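Local coordinates for protein succinate dehydrogenase subunit D (Mycolicibacterium smegmatis MC2 51, PDB 6LUM) that probably serves as a haem- and menaquinone-binding membrane subunit of succinate dehydrogenase, helping to pass electrons between succinate and the quinone pool, at residues D97-I106 / T140-V149. Numbering follows the deposited sequence.
Sequences DMALLWLAMI and TLVLGSYVLV. With HEM (protoporphyrin IX containing Fe), chain S; MQ9 (menaquinone-9), chain V.
Leu141 lies against Trp102 where two antiparallel transmembrane helices pack, their axes 10.2 Å apart. Its CD2 stands over one face of the indole, 4.0 Å from the centroid of the five-membered ring, a CH-pi contact. CD1 of Leu141 reaches over CZ3 of the same ring and meets CD1 of Ile106. The packing is knobs-into-holes in both directions. Leu141 fills a hole formed by Leu101, Trp102, Met105 and Ile106, and Leu101 sits among Thr140, Leu141, Gly144 and Ser145. Gly144 has no side chain, and CD2 of Leu101 lies 3.7 Å from its C atom.

The indole N-H makes the polar link. Trp102 NE1 donates to Ser145 OG at 3.1 Å, bent at 138° and tilted from the ring plane. Ser145 OG lies beside its own backbone N (chi1 -61°), from where it donates to Leu141 O at 2.8 Å. A leucine in place of Trp102 would probably leave Ser145 OG without its donor and Leu141 CD2 without a ring face.

Outside this tight interlock, Trp102, Ile106 and Val149 are partly exposed. One menaquinone meets Val142, Ser145, Tyr146 and Val149; another touches Met98, Trp102 and Val149. Leu148 CD1 lies between Met98 SD, at 3.5 Å, and a haem propionate oxygen. Asp97 OD2 is hydrogen-bonded to Trp88 NE1. Helix 43-70 packs on helix 91-119 through His65, and subunit C packs on Met105 and Thr140.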
loop_
_atom_site.group_PDB
_atom_site.type_symbol
_atom_site.label_atom_id
_atom_site.label_comp_id
_atom_site.label_asym_id
_atom_site.label_seq_id
_atom_site.Cartn_x
_atom_site.Cartn_y
_atom_site.Cartn_z
ATOM N N ASP B 97 -28.792 40.610 14.762
ATOM C CA ASP B 97 -29.555 39.451 15.215
ATOM C C ASP B 97 -29.481 38.291 14.238
ATOM O O ASP B 97 -29.507 37.138 14.662
ATOM C CB ASP B 97 -31.000 39.830 15.448
ATOM C CG ASP B 97 -31.173 40.704 16.638
ATOM O OD1 ASP B 97 -30.580 40.406 17.684
ATOM O OD2 ASP B 97 -31.904 41.698 16.535
ATOM N N MET B 98 -29.379 38.554 12.939
ATOM C CA MET B 98 -29.218 37.439 12.015
ATOM C C MET B 98 -27.876 36.749 12.199
ATOM O O MET B 98 -27.804 35.513 12.222
ATOM C CB MET B 98 -29.368 37.908 10.582
ATOM C CG MET B 98 -29.476 36.774 9.597
ATOM S SD MET B 98 -30.960 35.796 9.800
ATOM C CE MET B 98 -31.730 36.041 8.227
ATOM N N ALA B 99 -26.800 37.524 12.325
ATOM C CA ALA B 99 -25.494 36.938 12.587
ATOM C C ALA B 99 -25.478 36.207 13.914
ATOM O O ALA B 99 -24.897 35.126 14.021
ATOM C CB ALA B 99 -24.427 38.018 12.569
ATOM N N LEU B 100 -26.106 36.775 14.938
ATOM C CA LEU B 100 -26.179 36.104 16.226
ATOM C C LEU B 100 -26.881 34.763 16.103
ATOM O O LEU B 100 -26.371 33.748 16.573
ATOM C CB LEU B 100 -26.882 37.007 17.232
ATOM C CG LEU B 100 -27.089 36.570 18.671
ATOM C CD1 LEU B 100 -25.830 36.048 19.259
ATOM C CD2 LEU B 100 -27.559 37.734 19.450
ATOM N N LEU B 101 -28.037 34.726 15.440
ATOM C CA LEU B 101 -28.762 33.469 15.279
ATOM C C LEU B 101 -27.924 32.429 14.564
ATOM O O LEU B 101 -27.784 31.300 15.038
ATOM C CB LEU B 101 -30.060 33.706 14.519
ATOM C CG LEU B 101 -30.860 32.483 14.088
ATOM C CD1 LEU B 101 -31.730 31.997 15.200
ATOM C CD2 LEU B 101 -31.693 32.854 12.920
ATOM N N TRP B 102 -27.347 32.789 13.424
ATOM C CA TRP B 102 -26.645 31.787 12.631
ATOM C C TRP B 102 -25.373 31.316 13.321
ATOM O O TRP B 102 -25.150 30.110 13.462
ATOM C CB TRP B 102 -26.368 32.335 11.236
ATOM C CG TRP B 102 -27.545 32.111 10.382
ATOM C CD1 TRP B 102 -28.651 32.877 10.319
ATOM C CD2 TRP B 102 -27.777 30.999 9.523
ATOM N NE1 TRP B 102 -29.556 32.333 9.457
ATOM C CE2 TRP B 102 -29.038 31.176 8.951
ATOM C CE3 TRP B 102 -27.030 29.879 9.167
ATOM C CZ2 TRP B 102 -29.573 30.279 8.042
ATOM C CZ3 TRP B 102 -27.561 28.992 8.269
ATOM C CH2 TRP B 102 -28.819 29.195 7.716
ATOM N N LEU B 103 -24.535 32.244 13.781
ATOM C CA LEU B 103 -23.310 31.855 14.463
ATOM C C LEU B 103 -23.606 31.052 15.717
ATOM O O LEU B 103 -22.970 30.028 15.963
ATOM C CB LEU B 103 -22.487 33.088 14.806
ATOM C CG LEU B 103 -21.720 33.726 13.658
ATOM C CD1 LEU B 103 -20.904 34.859 14.173
ATOM C CD2 LEU B 103 -20.843 32.722 12.985
ATOM N N ALA B 104 -24.571 31.494 16.525
ATOM C CA ALA B 104 -24.849 30.812 17.777
ATOM C C ALA B 104 -25.404 29.421 17.544
ATOM O O ALA B 104 -25.021 28.481 18.239
ATOM C CB ALA B 104 -25.816 31.632 18.615
ATOM N N MET B 105 -26.297 29.254 16.569
ATOM C CA MET B 105 -26.860 27.931 16.347
ATOM C C MET B 105 -25.831 26.976 15.771
ATOM O O MET B 105 -25.782 25.818 16.176
ATOM C CB MET B 105 -28.082 28.000 15.439
ATOM C CG MET B 105 -29.327 28.578 16.076
ATOM S SD MET B 105 -29.622 28.095 17.780
ATOM C CE MET B 105 -30.138 26.403 17.592
ATOM N N ILE B 106 -24.986 27.425 14.841
ATOM C CA ILE B 106 -23.984 26.504 14.305
ATOM C C ILE B 106 -22.938 26.162 15.361
ATOM O O ILE B 106 -22.509 25.009 15.476
ATOM C CB ILE B 106 -23.335 27.078 13.035
ATOM C CG1 ILE B 106 -24.393 27.555 12.057
ATOM C CG2 ILE B 106 -22.527 26.023 12.349
ATOM C CD1 ILE B 106 -25.229 26.466 11.523
ATOM N N THR B 140 -34.872 25.488 14.294
ATOM C CA THR B 140 -34.644 26.787 14.917
ATOM C C THR B 140 -34.058 27.786 13.931
ATOM O O THR B 140 -34.450 28.954 13.924
ATOM C CB THR B 140 -33.741 26.627 16.129
ATOM O OG1 THR B 140 -34.483 26.008 17.179
ATOM C CG2 THR B 140 -33.273 27.958 16.609
ATOM N N LEU B 141 -33.148 27.347 13.067
ATOM C CA LEU B 141 -32.575 28.262 12.089
ATOM C C LEU B 141 -33.618 28.754 11.099
ATOM O O LEU B 141 -33.669 29.949 10.804
ATOM C CB LEU B 141 -31.420 27.598 11.355
ATOM C CG LEU B 141 -30.076 27.655 12.061
ATOM C CD1 LEU B 141 -29.045 26.947 11.249
ATOM C CD2 LEU B 141 -29.683 29.068 12.258
ATOM N N VAL B 142 -34.467 27.867 10.575
ATOM C CA VAL B 142 -35.444 28.343 9.598
ATOM C C VAL B 142 -36.512 29.198 10.263
ATOM O O VAL B 142 -36.978 30.173 9.672
ATOM C CB VAL B 142 -36.070 27.185 8.797
ATOM C CG1 VAL B 142 -35.002 26.274 8.251
ATOM C CG2 VAL B 142 -37.065 26.422 9.614
ATOM N N LEU B 143 -36.884 28.902 11.505
ATOM C CA LEU B 143 -37.887 29.724 12.170
ATOM C C LEU B 143 -37.344 31.109 12.493
ATOM O O LEU B 143 -38.016 32.121 12.260
ATOM C CB LEU B 143 -38.370 29.026 13.432
ATOM C CG LEU B 143 -39.595 29.647 14.072
ATOM C CD1 LEU B 143 -40.715 29.709 13.071
ATOM C CD2 LEU B 143 -39.996 28.843 15.277
ATOM N N GLY B 144 -36.128 31.183 13.030
ATOM C CA GLY B 144 -35.539 32.476 13.304
ATOM C C GLY B 144 -35.305 33.286 12.051
ATOM O O GLY B 144 -35.562 34.489 12.024
ATOM N N SER B 145 -34.815 32.642 10.994
ATOM C CA SER B 145 -34.592 33.354 9.746
ATOM C C SER B 145 -35.895 33.865 9.166
ATOM O O SER B 145 -35.948 34.980 8.651
ATOM C CB SER B 145 -33.893 32.444 8.749
ATOM O OG SER B 145 -32.641 32.038 9.241
ATOM N N TYR B 146 -36.960 33.067 9.237
ATOM C CA TYR B 146 -38.250 33.518 8.743
ATOM C C TYR B 146 -38.725 34.740 9.504
ATOM O O TYR B 146 -39.144 35.732 8.904
ATOM C CB TYR B 146 -39.274 32.393 8.845
ATOM C CG TYR B 146 -40.652 32.834 8.462
ATOM C CD1 TYR B 146 -41.009 32.955 7.148
ATOM C CD2 TYR B 146 -41.588 33.157 9.416
ATOM C CE1 TYR B 146 -42.240 33.372 6.793
ATOM C CE2 TYR B 146 -42.827 33.577 9.064
ATOM C CZ TYR B 146 -43.142 33.684 7.749
ATOM O OH TYR B 146 -44.378 34.107 7.369
ATOM N N VAL B 147 -38.663 34.690 10.833
ATOM C CA VAL B 147 -39.138 35.811 11.639
ATOM C C VAL B 147 -38.340 37.073 11.350
ATOM O O VAL B 147 -38.899 38.167 11.262
ATOM C CB VAL B 147 -39.096 35.445 13.128
ATOM C CG1 VAL B 147 -39.535 36.604 13.959
ATOM C CG2 VAL B 147 -39.982 34.278 13.370
ATOM N N LEU B 148 -37.026 36.951 11.201
ATOM C CA LEU B 148 -36.227 38.133 10.899
ATOM C C LEU B 148 -36.530 38.678 9.515
ATOM O O LEU B 148 -36.720 39.884 9.347
ATOM C CB LEU B 148 -34.746 37.818 11.030
ATOM C CG LEU B 148 -34.152 37.877 12.415
ATOM C CD1 LEU B 148 -32.883 37.126 12.408
ATOM C CD2 LEU B 148 -33.862 39.313 12.657
ATOM N N VAL B 149 -36.565 37.817 8.505
ATOM C CA VAL B 149 -36.688 38.306 7.141
ATOM C C VAL B 149 -38.061 38.910 6.899
ATOM O O VAL B 149 -38.180 39.979 6.299
ATOM C CB VAL B 149 -36.385 37.179 6.144
ATOM C CG1 VAL B 149 -36.692 37.627 4.750
ATOM C CG2 VAL B 149 -34.948 36.772 6.243
HETATM C CHA HEM S . -33.859 37.518 20.175
HETATM C CHB HEM S . -34.242 38.921 24.765
HETATM C CHC HEM S . -30.440 36.232 25.797
HETATM C CHD HEM S . -29.818 35.210 21.114
HETATM C C1A HEM S . -34.125 38.130 21.362
HETATM C C2A HEM S . -34.856 39.369 21.348
HETATM C C3A HEM S . -34.970 39.747 22.605
HETATM C C4A HEM S . -34.303 38.761 23.414
HETATM C CMA HEM S . -35.652 40.986 23.204
HETATM C CAA HEM S . -35.356 39.991 20.017
HETATM C CBA HEM S . -35.556 41.500 19.979
HETATM C CGA HEM S . -34.419 42.186 19.291
HETATM O O1A HEM S . -34.296 43.423 19.417
HETATM O O2A HEM S . -33.627 41.497 18.624
HETATM C C1B HEM S . -33.268 38.297 25.458
HETATM C C2B HEM S . -33.129 38.314 26.874
HETATM C C3B HEM S . -32.066 37.570 27.170
HETATM C C4B HEM S . -31.530 37.049 25.933
HETATM C CMB HEM S . -34.079 39.109 27.785
HETATM C CAB HEM S . -31.472 37.236 28.549
HETATM C CBB HEM S . -32.168 37.340 29.680
HETATM C C1C HEM S . -29.960 35.725 24.616
HETATM C C2C HEM S . -28.832 34.842 24.491
HETATM C C3C HEM S . -28.665 34.569 23.194
HETATM C C4C HEM S . -29.686 35.255 22.473
HETATM C CMC HEM S . -28.014 34.356 25.700
HETATM C CAC HEM S . -27.641 33.688 22.460
HETATM C CBC HEM S . -26.787 32.872 23.073
HETATM C C1D HEM S . -30.866 35.733 20.424
HETATM C C2D HEM S . -31.118 35.623 19.022
HETATM C C3D HEM S . -32.238 36.258 18.739
HETATM C C4D HEM S . -32.728 36.802 19.971
HETATM C CMD HEM S . -30.234 34.877 18.037
HETATM C CAD HEM S . -32.885 36.390 17.353
HETATM C CBD HEM S . -34.263 35.754 17.400
HETATM C CGD HEM S . -34.756 35.511 16.015
HETATM O O1D HEM S . -35.926 35.105 15.859
HETATM O O2D HEM S . -33.972 35.733 15.073
HETATM N NA HEM S . -33.800 37.694 22.654
HETATM N NB HEM S . -32.292 37.517 24.898
HETATM N NC HEM S . -30.456 35.963 23.359
HETATM N ND HEM S . -31.864 36.473 20.979
HETATM FE FE HEM S . -32.127 36.866 22.979
HETATM C C5 MQ9 V . -37.204 31.625 5.136
HETATM C C5M MQ9 V . -35.795 31.467 5.727
HETATM C C4 MQ9 V . -37.614 32.859 4.588
HETATM O O4 MQ9 V . -36.709 33.986 4.577
HETATM C C3 MQ9 V . -38.909 32.997 4.045
HETATM C C2 MQ9 V . -39.754 31.942 4.052
HETATM C C1 MQ9 V . -39.337 30.708 4.607
HETATM O O1 MQ9 V . -40.267 29.621 4.597
HETATM C C6 MQ9 V . -38.066 30.560 5.141
HETATM C C3A MQ9 V . -39.347 34.276 3.467
HETATM C C3B MQ9 V . -40.661 34.383 2.926
HETATM C C3C MQ9 V . -41.520 33.303 2.934
HETATM C C3D MQ9 V . -41.083 32.051 3.500
HETATM C C7 MQ9 V . -37.603 29.226 5.751
HETATM C C8 MQ9 V . -37.828 27.926 4.858
HETATM C C9 MQ9 V . -36.505 27.141 4.590
HETATM C C10 MQ9 V . -35.827 27.684 3.403
HETATM C C11 MQ9 V . -36.834 25.650 4.361
HETATM C C12 MQ9 V . -35.893 25.016 3.307
HETATM C C13 MQ9 V . -34.759 24.128 3.974
HETATM C C14 MQ9 V . -35.075 22.633 3.818
HETATM C C15 MQ9 V . -33.819 21.896 3.350
HETATM C C16 MQ9 V . -35.520 22.100 5.150
HETATM C C17 MQ9 V . -37.056 22.170 5.316
#